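Local atomic coordinates of putative mandelate racemase (Salmonella typhimurium, PDB entry 2O56), a protein that is of unknown exact function but binds magnesium and, as a member of the enolase superfamily, probably acts as a hydro-lyase. Residues D10-A15 / K391-I396; P117-L122 / A334-T339; T151-Y156 / Y202-A207. One frame throughout, in Å; residues are numbered along the deposited sequence.

Contact 1 (D10-A15 / K391-I396)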
ATOM      1  N   ASP A  10      19.343  43.823  14.877  1.00 26.67           N
ATOM      2  CA  ASP A  10      18.587  44.850  14.198  1.00 29.51           C
ATOM      3  C   ASP A  10      17.749  44.186  13.140  1.00 33.98           C
ATOM      4  O   ASP A  10      18.250  43.368  12.371  1.00 27.28           O
ATOM      5  CB  ASP A  10      19.523  45.870  13.552  1.00 33.20           C
ATOM      6  CG  ASP A  10      20.526  46.442  14.537  1.00 44.80           C
ATOM      7  OD1 ASP A  10      20.098  47.142  15.474  1.00 41.59           O
ATOM      8  OD2 ASP A  10      21.740  46.170  14.392  1.00 44.09           O
ATOM      9  N   ILE A  11      16.466  44.521  13.116  1.00 30.17           N
ATOM     10  CA  ILE A  11      15.570  44.026  12.084  1.00 32.43           C
ATOM     11  C   ILE A  11      15.220  45.194  11.167  1.00 32.69           C
ATOM     12  O   ILE A  11      14.548  46.143  11.580  1.00 30.83           O
ATOM     13  CB  ILE A  11      14.326  43.336  12.702  1.00 31.96           C
ATOM     14  CG1 ILE A  11      14.772  42.196  13.628  1.00 30.28           C
ATOM     15  CG2 ILE A  11      13.451  42.757  11.600  1.00 34.92           C
ATOM     16  CD1 ILE A  11      14.945  42.564  15.086  1.00 29.75           C
ATOM     17  N   ILE A  12      15.710  45.119   9.931  1.00 30.92           N
ATOM     18  CA  ILE A  12      15.780  46.266   9.030  1.00 30.37           C
ATOM     19  C   ILE A  12      14.758  46.188   7.886  1.00 40.70           C
ATOM     20  O   ILE A  12      14.763  45.254   7.085  1.00 33.63           O
ATOM     21  CB  ILE A  12      17.229  46.436   8.465  1.00 34.82           C
ATOM     22  CG1 ILE A  12      18.222  46.615   9.616  1.00 29.10           C
ATOM     23  CG2 ILE A  12      17.320  47.617   7.486  1.00 27.60           C
ATOM     24  CD1 ILE A  12      19.653  46.278   9.298  1.00 25.54           C
ATOM     25  N   ASP A  13      13.883  47.186   7.816  1.00 33.72           N
ATOM     26  CA  ASP A  13      12.923  47.303   6.735  1.00 32.29           C
ATOM     27  C   ASP A  13      13.566  48.130   5.616  1.00 38.48           C
ATOM     28  O   ASP A  13      13.510  49.357   5.628  1.00 41.40           O
ATOM     29  CB  ASP A  13      11.657  47.988   7.273  1.00 35.53           C
ATOM     30  CG  ASP A  13      10.471  47.886   6.330  1.00 42.36           C
ATOM     31  OD1 ASP A  13      10.540  47.165   5.313  1.00 51.01           O
ATOM     32  OD2 ASP A  13       9.447  48.535   6.624  1.00 43.36           O
ATOM     33  N   VAL A  14      14.180  47.439   4.662  1.00 37.59           N
ATOM     34  CA  VAL A  14      15.172  48.018   3.745  1.00 37.46           C
ATOM     35  C   VAL A  14      14.520  49.041   2.823  1.00 42.53           C
ATOM     36  O   VAL A  14      13.644  48.690   2.023  1.00 34.69           O
ATOM     37  CB  VAL A  14      15.880  46.904   2.913  1.00 36.68           C
ATOM     38  CG1 VAL A  14      16.786  47.497   1.797  1.00 36.61           C
ATOM     39  CG2 VAL A  14      16.663  45.954   3.835  1.00 26.37           C
ATOM     40  N   ALA A  15      14.939  50.300   2.960  1.00 42.96           N
ATOM     41  CA  ALA A  15      14.473  51.399   2.087  1.00 44.25           C
ATOM     42  C   ALA A  15      15.055  51.278   0.693  1.00 45.10           C
ATOM     43  O   ALA A  15      16.247  51.026   0.533  1.00 51.36           O
ATOM     44  CB  ALA A  15      14.842  52.776   2.685  1.00 44.68           C
ATOM     45  N   LYS A 391      21.173  53.626   7.358  1.00 45.87           N
ATOM     46  CA  LYS A 391      20.816  54.931   7.929  1.00 43.53           C
ATOM     47  C   LYS A 391      19.368  55.315   7.681  1.00 37.55           C
ATOM     48  O   LYS A 391      18.716  55.822   8.580  1.00 46.15           O
ATOM     49  CB  LYS A 391      21.745  56.027   7.393  1.00 46.95           C
ATOM     50  CG  LYS A 391      22.619  56.677   8.446  1.00 57.76           C
ATOM     51  CD  LYS A 391      24.097  56.429   8.180  1.00 73.53           C
ATOM     52  CE  LYS A 391      24.674  55.399   9.140  1.00 82.07           C
ATOM     53  NZ  LYS A 391      24.197  54.010   8.858  1.00 77.79           N
ATOM     54  N   LYS A 392      18.863  55.069   6.469  1.00 41.78           N
ATOM     55  CA  LYS A 392      17.507  55.495   6.108  1.00 42.01           C
ATOM     56  C   LYS A 392      16.427  54.400   6.144  1.00 46.28           C
ATOM     57  O   LYS A 392      15.309  54.611   5.679  1.00 47.43           O
ATOM     58  CB  LYS A 392      17.498  56.244   4.763  1.00 43.72           C
ATOM     59  CG  LYS A 392      17.880  55.429   3.549  1.00 52.48           C
ATOM     60  CD  LYS A 392      17.555  56.185   2.259  1.00 61.22           C
ATOM     61  CE  LYS A 392      17.786  55.305   1.027  1.00 71.08           C
ATOM     62  NZ  LYS A 392      19.141  55.492   0.422  1.00 76.00           N
ATOM     63  N   SER A 393      16.750  53.237   6.698  1.00 40.53           N
ATOM     64  CA  SER A 393      15.792  52.137   6.769  1.00 32.62           C
ATOM     65  C   SER A 393      15.196  52.053   8.159  1.00 30.19           C
ATOM     66  O   SER A 393      15.933  51.918   9.123  1.00 37.41           O
ATOM     67  CB  SER A 393      16.492  50.809   6.476  1.00 29.87           C
ATOM     68  OG  SER A 393      16.939  50.720   5.146  1.00 32.27           O
ATOM     69  N   PRO A 394      13.856  52.083   8.269  1.00 31.74           N
ATOM     70  CA  PRO A 394      13.207  51.858   9.568  1.00 33.43           C
ATOM     71  C   PRO A 394      13.639  50.536  10.249  1.00 37.46           C
ATOM     72  O   PRO A 394      13.578  49.465   9.631  1.00 33.83           O
ATOM     73  CB  PRO A 394      11.712  51.835   9.219  1.00 32.91           C
ATOM     74  CG  PRO A 394      11.594  52.500   7.913  1.00 34.87           C
ATOM     75  CD  PRO A 394      12.885  52.326   7.187  1.00 32.23           C
ATOM     76  N   THR A 395      14.079  50.631  11.508  1.00 36.61           N
ATOM     77  CA  THR A 395      14.830  49.562  12.168  1.00 37.48           C
ATOM     78  C   THR A 395      14.334  49.325  13.609  1.00 42.75           C
ATOM     79  O   THR A 395      14.156  50.269  14.378  1.00 40.73           O
ATOM     80  CB  THR A 395      16.353  49.855  12.167  1.00 29.89           C
ATOM     81  OG1 THR A 395      16.811  50.004  10.820  1.00 35.63           O
ATOM     82  CG2 THR A 395      17.126  48.714  12.803  1.00 29.18           C
ATOM     83  N   ILE A 396      14.094  48.062  13.953  1.00 31.55           N
ATOM     84  CA  ILE A 396      13.821  47.665  15.322  1.00 33.31           C
ATOM     85  C   ILE A 396      15.080  46.987  15.842  1.00 38.54           C
ATOM     86  O   ILE A 396      15.646  46.128  15.171  1.00 41.90           O
ATOM     87  CB  ILE A 396      12.625  46.674  15.398  1.00 37.78           C
ATOM     88  CG1 ILE A 396      11.377  47.287  14.766  1.00 41.72           C
ATOM     89  CG2 ILE A 396      12.350  46.235  16.856  1.00 34.96           C
ATOM     90  CD1 ILE A 396      10.237  46.278  14.525  1.00 43.13           C
TER
HETATM   91  O   HOH W   1      12.168  47.173  10.924  1.00 36.57           O
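Ile11 and Ile396 meet as an antiparallel hydrogen-bonded pair: Ile11 N gives a nearly straight bond of 2.7 Å to Ile396 O, and Ile396 N returns one of 3.1 Å to Ile11 O. The neighbouring pair, Ile12 and Thr395, is non-hydrogen-bonded, and its side chains lie side by side, Ile12 CG1 being 3.9 Å from Thr395 OG1. Branching at CB suits all four residues to the extended backbone. Further on, Asp13 N donates to Pro394 O (2.9 Å); proline lacks an N-H but still offers its carbonyl. A water donates to both Ile11 O and Pro394 O.

Past the strand a side chain takes over. Ser393 OG, anti to its carbonyl carbon (chi1 -67°), accepts from Ala15 N at 3.0 Å and donates to Thr389 O in helix 387-392. Its CB presses tightly on Ile12 CG2, 3.4 Å away. Thr395 OG1 turns back to Ser393 O at 2.7 Å.

Farther out, Asp13 forms a salt bridge with Arg26, while Ile11 and Ile396 pack against helix 52-66. The pairing adds the C-terminal strand 395-398 to the antiparallel sheet of the N-terminal region, the sheet of the enolase-superfamily capping domain.

Contact 2 (P117-L122 / A334-T339)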
ATOM      1  N   PRO A 117      34.921  32.194   2.961  1.00 26.09           N
ATOM      2  CA  PRO A 117      33.614  32.314   2.317  1.00 27.98           C
ATOM      3  C   PRO A 117      32.677  31.131   2.617  1.00 26.01           C
ATOM      4  O   PRO A 117      33.130  29.999   2.827  1.00 24.58           O
ATOM      5  CB  PRO A 117      33.964  32.350   0.825  1.00 25.58           C
ATOM      6  CG  PRO A 117      35.265  31.610   0.745  1.00 28.99           C
ATOM      7  CD  PRO A 117      36.000  31.978   1.980  1.00 28.79           C
ATOM      8  N   LEU A 118      31.381  31.423   2.620  1.00 28.23           N
ATOM      9  CA  LEU A 118      30.342  30.456   2.947  1.00 27.83           C
ATOM     10  C   LEU A 118      30.454  29.120   2.214  1.00 27.88           C
ATOM     11  O   LEU A 118      30.332  28.082   2.853  1.00 26.31           O
ATOM     12  CB  LEU A 118      28.949  31.081   2.754  1.00 31.78           C
ATOM     13  CG  LEU A 118      27.696  30.225   2.972  1.00 32.11           C
ATOM     14  CD1 LEU A 118      27.670  29.654   4.370  1.00 22.87           C
ATOM     15  CD2 LEU A 118      26.448  31.060   2.714  1.00 26.76           C
ATOM     16  N   TYR A 119      30.708  29.141   0.901  1.00 22.41           N
ATOM     17  CA  TYR A 119      30.768  27.898   0.129  1.00 24.47           C
ATOM     18  C   TYR A 119      31.757  26.883   0.694  1.00 31.02           C
ATOM     19  O   TYR A 119      31.491  25.686   0.684  1.00 26.68           O
ATOM     20  CB  TYR A 119      30.981  28.153  -1.384  1.00 22.95           C
ATOM     21  CG  TYR A 119      32.391  28.568  -1.778  1.00 28.17           C
ATOM     22  CD1 TYR A 119      33.371  27.609  -2.059  1.00 34.35           C
ATOM     23  CD2 TYR A 119      32.751  29.912  -1.856  1.00 23.89           C
ATOM     24  CE1 TYR A 119      34.677  27.976  -2.411  1.00 30.75           C
ATOM     25  CE2 TYR A 119      34.068  30.291  -2.223  1.00 24.05           C
ATOM     26  CZ  TYR A 119      35.016  29.319  -2.488  1.00 32.38           C
ATOM     27  OH  TYR A 119      36.312  29.672  -2.829  1.00 32.81           O
ATOM     28  N   LYS A 120      32.883  27.366   1.221  1.00 28.83           N
ATOM     29  CA  LYS A 120      33.900  26.493   1.794  1.00 19.88           C
ATOM     30  C   LYS A 120      33.425  25.856   3.109  1.00 21.19           C
ATOM     31  O   LYS A 120      33.758  24.717   3.403  1.00 27.58           O
ATOM     32  CB  LYS A 120      35.202  27.270   2.043  1.00 24.53           C
ATOM     33  CG  LYS A 120      36.032  27.520   0.835  1.00 30.16           C
ATOM     34  CD  LYS A 120      37.355  28.160   1.210  1.00 35.18           C
ATOM     35  CE  LYS A 120      38.308  28.089   0.042  1.00 38.36           C
ATOM     36  NZ  LYS A 120      39.628  28.708   0.346  1.00 47.76           N
ATOM     37  N   MET A 121      32.637  26.594   3.884  1.00 23.01           N
ATOM     38  CA  MET A 121      32.015  26.051   5.081  1.00 26.65           C
ATOM     39  C   MET A 121      30.874  25.087   4.765  1.00 33.50           C
ATOM     40  O   MET A 121      30.505  24.288   5.609  1.00 30.31           O
ATOM     41  CB  MET A 121      31.491  27.178   5.964  1.00 27.81           C
ATOM     42  CG  MET A 121      32.554  28.217   6.331  1.00 30.14           C
ATOM     43  SD  MET A 121      31.919  29.332   7.578  1.00 29.90           S
ATOM     44  CE  MET A 121      30.817  30.307   6.608  1.00 23.30           C
ATOM     45  N   LEU A 122      30.328  25.160   3.551  1.00 26.35           N
ATOM     46  CA  LEU A 122      29.301  24.220   3.118  1.00 30.93           C
ATOM     47  C   LEU A 122      29.887  23.008   2.368  1.00 30.69           C
ATOM     48  O   LEU A 122      29.153  22.204   1.805  1.00 24.65           O
ATOM     49  CB  LEU A 122      28.260  24.947   2.243  1.00 25.78           C
ATOM     50  CG  LEU A 122      27.389  25.982   2.968  1.00 25.24           C
ATOM     51  CD1 LEU A 122      26.470  26.659   2.008  1.00 18.52           C
ATOM     52  CD2 LEU A 122      26.577  25.323   4.122  1.00 24.54           C
ATOM     53  N   ALA A 334      22.405  32.088  -2.104  1.00 29.27           N
ATOM     54  CA  ALA A 334      22.111  31.158  -3.194  1.00 23.12           C
ATOM     55  C   ALA A 334      23.359  30.670  -3.941  1.00 32.06           C
ATOM     56  O   ALA A 334      23.535  29.474  -4.145  1.00 29.34           O
ATOM     57  CB  ALA A 334      21.102  31.765  -4.144  1.00 21.65           C
ATOM     58  N   LEU A 335      24.226  31.599  -4.345  1.00 30.49           N
ATOM     59  CA  LEU A 335      25.462  31.253  -5.049  1.00 27.02           C
ATOM     60  C   LEU A 335      26.406  30.341  -4.270  1.00 26.91           C
ATOM     61  O   LEU A 335      27.005  29.441  -4.854  1.00 29.75           O
ATOM     62  CB  LEU A 335      26.200  32.508  -5.525  1.00 29.46           C
ATOM     63  CG  LEU A 335      25.405  33.371  -6.500  1.00 27.76           C
ATOM     64  CD1 LEU A 335      26.185  34.628  -6.830  1.00 29.88           C
ATOM     65  CD2 LEU A 335      25.024  32.595  -7.769  1.00 27.15           C
ATOM     66  N   HIS A 336      26.543  30.591  -2.965  1.00 19.65           N
ATOM     67  CA  HIS A 336      27.307  29.734  -2.077  1.00 24.61           C
ATOM     68  C   HIS A 336      26.763  28.311  -1.960  1.00 27.13           C
ATOM     69  O   HIS A 336      27.516  27.331  -2.018  1.00 27.40           O
ATOM     70  CB  HIS A 336      27.391  30.371  -0.684  1.00 21.77           C
ATOM     71  CG  HIS A 336      28.294  31.572  -0.615  1.00 34.30           C
ATOM     72  ND1 HIS A 336      29.669  31.473  -0.634  1.00 32.05           N
ATOM     73  CD2 HIS A 336      28.015  32.896  -0.538  1.00 37.36           C
ATOM     74  CE1 HIS A 336      30.198  32.682  -0.580  1.00 34.69           C
ATOM     75  NE2 HIS A 336      29.216  33.564  -0.513  1.00 30.17           N
ATOM     76  N   MET A 337      25.457  28.187  -1.775  1.00 27.61           N
ATOM     77  CA  MET A 337      24.840  26.866  -1.653  1.00 22.62           C
ATOM     78  C   MET A 337      25.020  26.136  -2.973  1.00 22.58           C
ATOM     79  O   MET A 337      25.434  24.987  -3.003  1.00 25.57           O
ATOM     80  CB  MET A 337      23.346  27.005  -1.333  1.00 25.12           C
ATOM     81  CG  MET A 337      22.609  25.673  -0.968  1.00 23.57           C
ATOM     82  SD  MET A 337      23.098  24.976   0.618  1.00 27.61           S
ATOM     83  CE  MET A 337      22.379  26.152   1.758  1.00 23.83           C
ATOM     84  N   GLU A 338      24.710  26.820  -4.062  1.00 20.69           N
ATOM     85  CA  GLU A 338      24.725  26.191  -5.376  1.00 27.12           C
ATOM     86  C   GLU A 338      26.147  25.811  -5.823  1.00 28.90           C
ATOM     87  O   GLU A 338      26.321  24.980  -6.709  1.00 29.07           O
ATOM     88  CB  GLU A 338      24.050  27.112  -6.390  1.00 26.16           C
ATOM     89  CG  GLU A 338      22.558  27.286  -6.108  1.00 33.78           C
ATOM     90  CD  GLU A 338      21.899  28.374  -6.938  1.00 38.75           C
ATOM     91  OE1 GLU A 338      22.554  29.398  -7.214  1.00 35.93           O
ATOM     92  OE2 GLU A 338      20.707  28.213  -7.291  1.00 36.00           O
ATOM     93  N   THR A 339      27.153  26.420  -5.192  1.00 25.63           N
ATOM     94  CA  THR A 339      28.552  26.122  -5.484  1.00 21.49           C
ATOM     95  C   THR A 339      28.982  24.835  -4.832  1.00 23.52           C
ATOM     96  O   THR A 339      29.723  24.052  -5.431  1.00 23.53           O
ATOM     97  CB  THR A 339      29.490  27.282  -5.023  1.00 27.23           C
ATOM     98  OG1 THR A 339      29.169  28.457  -5.757  1.00 24.37           O
ATOM     99  CG2 THR A 339      30.951  26.965  -5.259  1.00 27.21           C
TER
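His336 reaches from helix 328-340 to the short helix 118-121 and has the largest area buried here. The contact joins the C-terminal barrel domain of the enolase-superfamily fold to the chain segment that follows helix 93-114. Leu118 CB lies over one face of the imidazole, 3.6 Å from its centroid, in a CH-pi contact. Tyr119 N donates to His336 ND1 at 3.0 Å; the bond is bent, with 137° at the hydrogen, and the donor is tilted 34° out of the ring plane. On the far side of the ring NE2 bonds to Ile381 O. Both ring nitrogens are therefore used, one accepting and one donating, a pattern consistent with a neutral imidazole protonated on NE2. Histidine suits this buried place because one flat group can serve both roles.

Tyr119 is next in buried area. His336 ND1 lies at the edge of its ring, near the ring plane, 3.7 Å from Tyr119 CD2. The hydroxyl lies farther off and bonds to Glu377. Tyr119 CB also packs on Thr339 CB at 4.0 Å, while Thr339 OG1 turns to its own helix and bonds to Leu335 O.

Leu122, the third, is purely apolar and, like Leu118, also touches Ile303 of helix 302-314. Its side chain crosses that of Met337 at about a right angle, Leu122 CD1 lying 4.0 Å from Met337 SD.

Contact 3 (T151-Y156 / Y202-A207)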
ATOM      1  N   THR A 151       1.652  40.535 -23.818  1.00 36.58           N
ATOM      2  CA  THR A 151       0.389  39.839 -24.101  1.00 39.20           C
ATOM      3  C   THR A 151       0.430  38.937 -25.325  1.00 38.56           C
ATOM      4  O   THR A 151      -0.222  37.889 -25.345  1.00 35.39           O
ATOM      5  CB  THR A 151      -0.843  40.788 -24.199  1.00 42.50           C
ATOM      6  OG1 THR A 151      -0.678  41.686 -25.303  1.00 42.44           O
ATOM      7  CG2 THR A 151      -1.020  41.575 -22.928  1.00 29.81           C
ATOM      8  N   GLU A 152       1.185  39.343 -26.344  1.00 34.64           N
ATOM      9  CA  GLU A 152       1.132  38.681 -27.649  1.00 32.47           C
ATOM     10  C   GLU A 152       2.260  37.668 -27.777  1.00 27.73           C
ATOM     11  O   GLU A 152       3.381  37.934 -27.344  1.00 38.09           O
ATOM     12  CB  GLU A 152       1.267  39.715 -28.780  1.00 37.59           C
ATOM     13  CG  GLU A 152       0.338  40.916 -28.658  1.00 42.87           C
ATOM     14  CD  GLU A 152      -1.126  40.518 -28.642  1.00 53.26           C
ATOM     15  OE1 GLU A 152      -1.562  39.815 -29.588  1.00 56.16           O
ATOM     16  OE2 GLU A 152      -1.832  40.901 -27.677  1.00 62.86           O
ATOM     17  N   PRO A 153       1.984  36.509 -28.401  1.00 33.36           N
ATOM     18  CA  PRO A 153       3.023  35.487 -28.581  1.00 36.78           C
ATOM     19  C   PRO A 153       4.336  36.061 -29.125  1.00 40.21           C
ATOM     20  O   PRO A 153       5.413  35.721 -28.633  1.00 36.12           O
ATOM     21  CB  PRO A 153       2.393  34.545 -29.605  1.00 32.35           C
ATOM     22  CG  PRO A 153       0.920  34.638 -29.290  1.00 34.06           C
ATOM     23  CD  PRO A 153       0.688  36.080 -28.959  1.00 32.90           C
ATOM     24  N   GLU A 154       4.232  36.942 -30.120  1.00 43.33           N
ATOM     25  CA  GLU A 154       5.392  37.595 -30.742  1.00 39.73           C
ATOM     26  C   GLU A 154       6.251  38.354 -29.723  1.00 33.74           C
ATOM     27  O   GLU A 154       7.484  38.293 -29.781  1.00 36.40           O
ATOM     28  CB  GLU A 154       4.902  38.532 -31.862  1.00 51.80           C
ATOM     29  CG  GLU A 154       5.714  39.795 -32.089  1.00 69.72           C
ATOM     30  CD  GLU A 154       6.812  39.596 -33.106  1.00 91.87           C
ATOM     31  OE1 GLU A 154       6.715  40.186 -34.203  1.00 96.03           O
ATOM     32  OE2 GLU A 154       7.771  38.845 -32.813  1.00 93.05           O
ATOM     33  N   GLN A 155       5.593  39.040 -28.782  1.00 35.30           N
ATOM     34  CA  GLN A 155       6.277  39.747 -27.694  1.00 34.78           C
ATOM     35  C   GLN A 155       7.075  38.802 -26.792  1.00 39.51           C
ATOM     36  O   GLN A 155       8.193  39.127 -26.387  1.00 37.95           O
ATOM     37  CB  GLN A 155       5.284  40.540 -26.846  1.00 31.20           C
ATOM     38  CG  GLN A 155       4.477  41.590 -27.599  1.00 42.48           C
ATOM     39  CD  GLN A 155       3.672  42.466 -26.665  1.00 46.21           C
ATOM     40  OE1 GLN A 155       4.071  43.583 -26.337  1.00 64.94           O
ATOM     41  NE2 GLN A 155       2.535  41.961 -26.223  1.00 42.61           N
ATOM     42  N   TYR A 156       6.490  37.641 -26.479  1.00 39.18           N
ATOM     43  CA  TYR A 156       7.148  36.625 -25.643  1.00 33.65           C
ATOM     44  C   TYR A 156       8.381  36.055 -26.349  1.00 33.33           C
ATOM     45  O   TYR A 156       9.466  35.946 -25.754  1.00 31.05           O
ATOM     46  CB  TYR A 156       6.142  35.515 -25.268  1.00 34.20           C
ATOM     47  CG  TYR A 156       5.179  35.892 -24.144  1.00 30.89           C
ATOM     48  CD1 TYR A 156       5.324  35.363 -22.863  1.00 41.74           C
ATOM     49  CD2 TYR A 156       4.117  36.760 -24.371  1.00 27.29           C
ATOM     50  CE1 TYR A 156       4.442  35.703 -21.839  1.00 25.31           C
ATOM     51  CE2 TYR A 156       3.240  37.108 -23.354  1.00 30.69           C
ATOM     52  CZ  TYR A 156       3.402  36.576 -22.096  1.00 29.12           C
ATOM     53  OH  TYR A 156       2.515  36.936 -21.101  1.00 31.62           O
ATOM     54  N   TYR A 202      -0.437  28.389 -24.480  1.00 27.64           N
ATOM     55  CA  TYR A 202       0.272  27.502 -25.399  1.00 29.76           C
ATOM     56  C   TYR A 202       0.909  28.240 -26.585  1.00 34.89           C
ATOM     57  O   TYR A 202       2.037  27.921 -26.987  1.00 30.99           O
ATOM     58  CB  TYR A 202      -0.654  26.414 -25.956  1.00 26.10           C
ATOM     59  CG  TYR A 202       0.026  25.609 -27.035  1.00 36.88           C
ATOM     60  CD1 TYR A 202       0.895  24.573 -26.701  1.00 33.79           C
ATOM     61  CD2 TYR A 202      -0.157  25.912 -28.391  1.00 33.64           C
ATOM     62  CE1 TYR A 202       1.549  23.849 -27.683  1.00 30.56           C
ATOM     63  CE2 TYR A 202       0.500  25.199 -29.369  1.00 31.04           C
ATOM     64  CZ  TYR A 202       1.345  24.174 -29.015  1.00 36.39           C
ATOM     65  OH  TYR A 202       1.997  23.456 -29.986  1.00 36.17           O
ATOM     66  N   ASP A 203       0.162  29.179 -27.167  1.00 35.07           N
ATOM     67  CA  ASP A 203       0.638  29.933 -28.346  1.00 35.49           C
ATOM     68  C   ASP A 203       1.822  30.829 -27.992  1.00 31.69           C
ATOM     69  O   ASP A 203       2.788  30.911 -28.747  1.00 32.82           O
ATOM     70  CB  ASP A 203      -0.479  30.797 -28.937  1.00 30.43           C
ATOM     71  CG  ASP A 203      -1.540  29.984 -29.649  1.00 34.82           C
ATOM     72  OD1 ASP A 203      -1.282  28.819 -30.046  1.00 34.77           O
ATOM     73  OD2 ASP A 203      -2.649  30.518 -29.798  1.00 37.07           O
ATOM     74  N   ARG A 204       1.755  31.491 -26.840  1.00 30.09           N
ATOM     75  CA  ARG A 204       2.911  32.234 -26.336  1.00 29.41           C
ATOM     76  C   ARG A 204       4.125  31.313 -26.157  1.00 35.34           C
ATOM     77  O   ARG A 204       5.236  31.626 -26.592  1.00 28.31           O
ATOM     78  CB  ARG A 204       2.586  32.937 -25.014  1.00 25.43           C
ATOM     79  CG  ARG A 204       1.633  34.112 -25.135  1.00 29.89           C
ATOM     80  CD  ARG A 204       0.900  34.312 -23.840  1.00 29.26           C
ATOM     81  NE  ARG A 204       0.204  35.594 -23.765  1.00 28.84           N
ATOM     82  CZ  ARG A 204      -0.574  35.968 -22.756  1.00 40.70           C
ATOM     83  NH1 ARG A 204      -0.780  35.149 -21.731  1.00 29.47           N
ATOM     84  NH2 ARG A 204      -1.159  37.158 -22.774  1.00 31.58           N
ATOM     85  N   MET A 205       3.900  30.157 -25.547  1.00 30.72           N
ATOM     86  CA  MET A 205       4.990  29.233 -25.255  1.00 32.57           C
ATOM     87  C   MET A 205       5.589  28.639 -26.540  1.00 30.89           C
ATOM     88  O   MET A 205       6.808  28.467 -26.644  1.00 29.27           O
ATOM     89  CB  MET A 205       4.514  28.139 -24.297  1.00 30.76           C
ATOM     90  CG  MET A 205       5.631  27.303 -23.715  1.00 33.21           C
ATOM     91  SD  MET A 205       6.330  28.026 -22.245  1.00 36.45           S
ATOM     92  CE  MET A 205       4.951  27.877 -21.105  1.00 33.00           C
ATOM     93  N   ALA A 206       4.738  28.353 -27.525  1.00 33.86           N
ATOM     94  CA  ALA A 206       5.210  27.747 -28.771  1.00 30.78           C
ATOM     95  C   ALA A 206       5.960  28.780 -29.615  1.00 36.12           C
ATOM     96  O   ALA A 206       6.896  28.436 -30.351  1.00 32.73           O
ATOM     97  CB  ALA A 206       4.025  27.158 -29.560  1.00 27.30           C
ATOM     98  N   ALA A 207       5.543  30.043 -29.499  1.00 37.48           N
ATOM     99  CA  ALA A 207       6.258  31.193 -30.078  1.00 34.76           C
ATOM    100  C   ALA A 207       7.687  31.312 -29.546  1.00 38.23           C
ATOM    101  O   ALA A 207       8.634  31.495 -30.305  1.00 33.78           O
ATOM    102  CB  ALA A 207       5.478  32.489 -29.801  1.00 32.12           C
TER
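Arg204 grips Thr151 O side-on with two nitrogens. NE and NH2 of Arg204 each lie 2.8 Å from Thr151 O, which sits in the guanidinium plane at its edge. The two donors reach the carbonyl differently: NH2 comes in the carbonyl plane on a lone pair, whereas NE stands above that plane, 47° out of it. The arginine chain is extended from CG to NE and carries the guanidinium past Pro153 to this carbonyl. NH1 also bonds to the carbonyls of Met178 and Thr175 and NH2 to that of Asp179, so the buried charge is well supplied with acceptors.

Contacts with the aromatic ring come second. The aliphatic part of Arg204 runs over one face of Tyr156, with CG 4.0 Å from the ring centroid in a CH-pi contact. Tyr156 OH lies over the centre of the guanidinium, 3.6 Å from Arg204 CZ, and the two planes are 28° apart. That hydroxyl bonds to Leu150 O, which fixes the end of the ring.

Apolar packing completes the contact. Pro153 CB touches Ala207 CB at 3.7 Å, and Pro153 CA approaches Arg204 CA to 4.0 Å. A proline fits the first turn of a helix, where no backbone N-H is needed, and the small alanine permits close approach.

Helix 153-165 thus lies against helix 195-212, which makes the beta-alpha-beta crossover between parallel strands 170-173 and 217-221 of the TIM-barrel-like C-terminal domain; Tyr156 and Met205 both touch Val173 of the first strand.

The three contacts are nested along the chain: contact 3 lies within the loop closed by contact 2, and contact 2 within that closed by contact 1. Contacts 1 and 2 have centres about 27 Å apart; contact 3 lies farther off, its centre on the opposite side of the chain's centre from contact 2. Contact 1 completes the antiparallel sheet of the capping domain, contact 2 ties the segment after helix 93-114 to helix 328-340 of the barrel domain, and contact 3 packs two helices within that domain. Chain ends far apart in sequence thus complete one domain, with the barrel inserted between them. The magnesium ligands Glu221, Glu247 and Glu273 belong to none of the contacts.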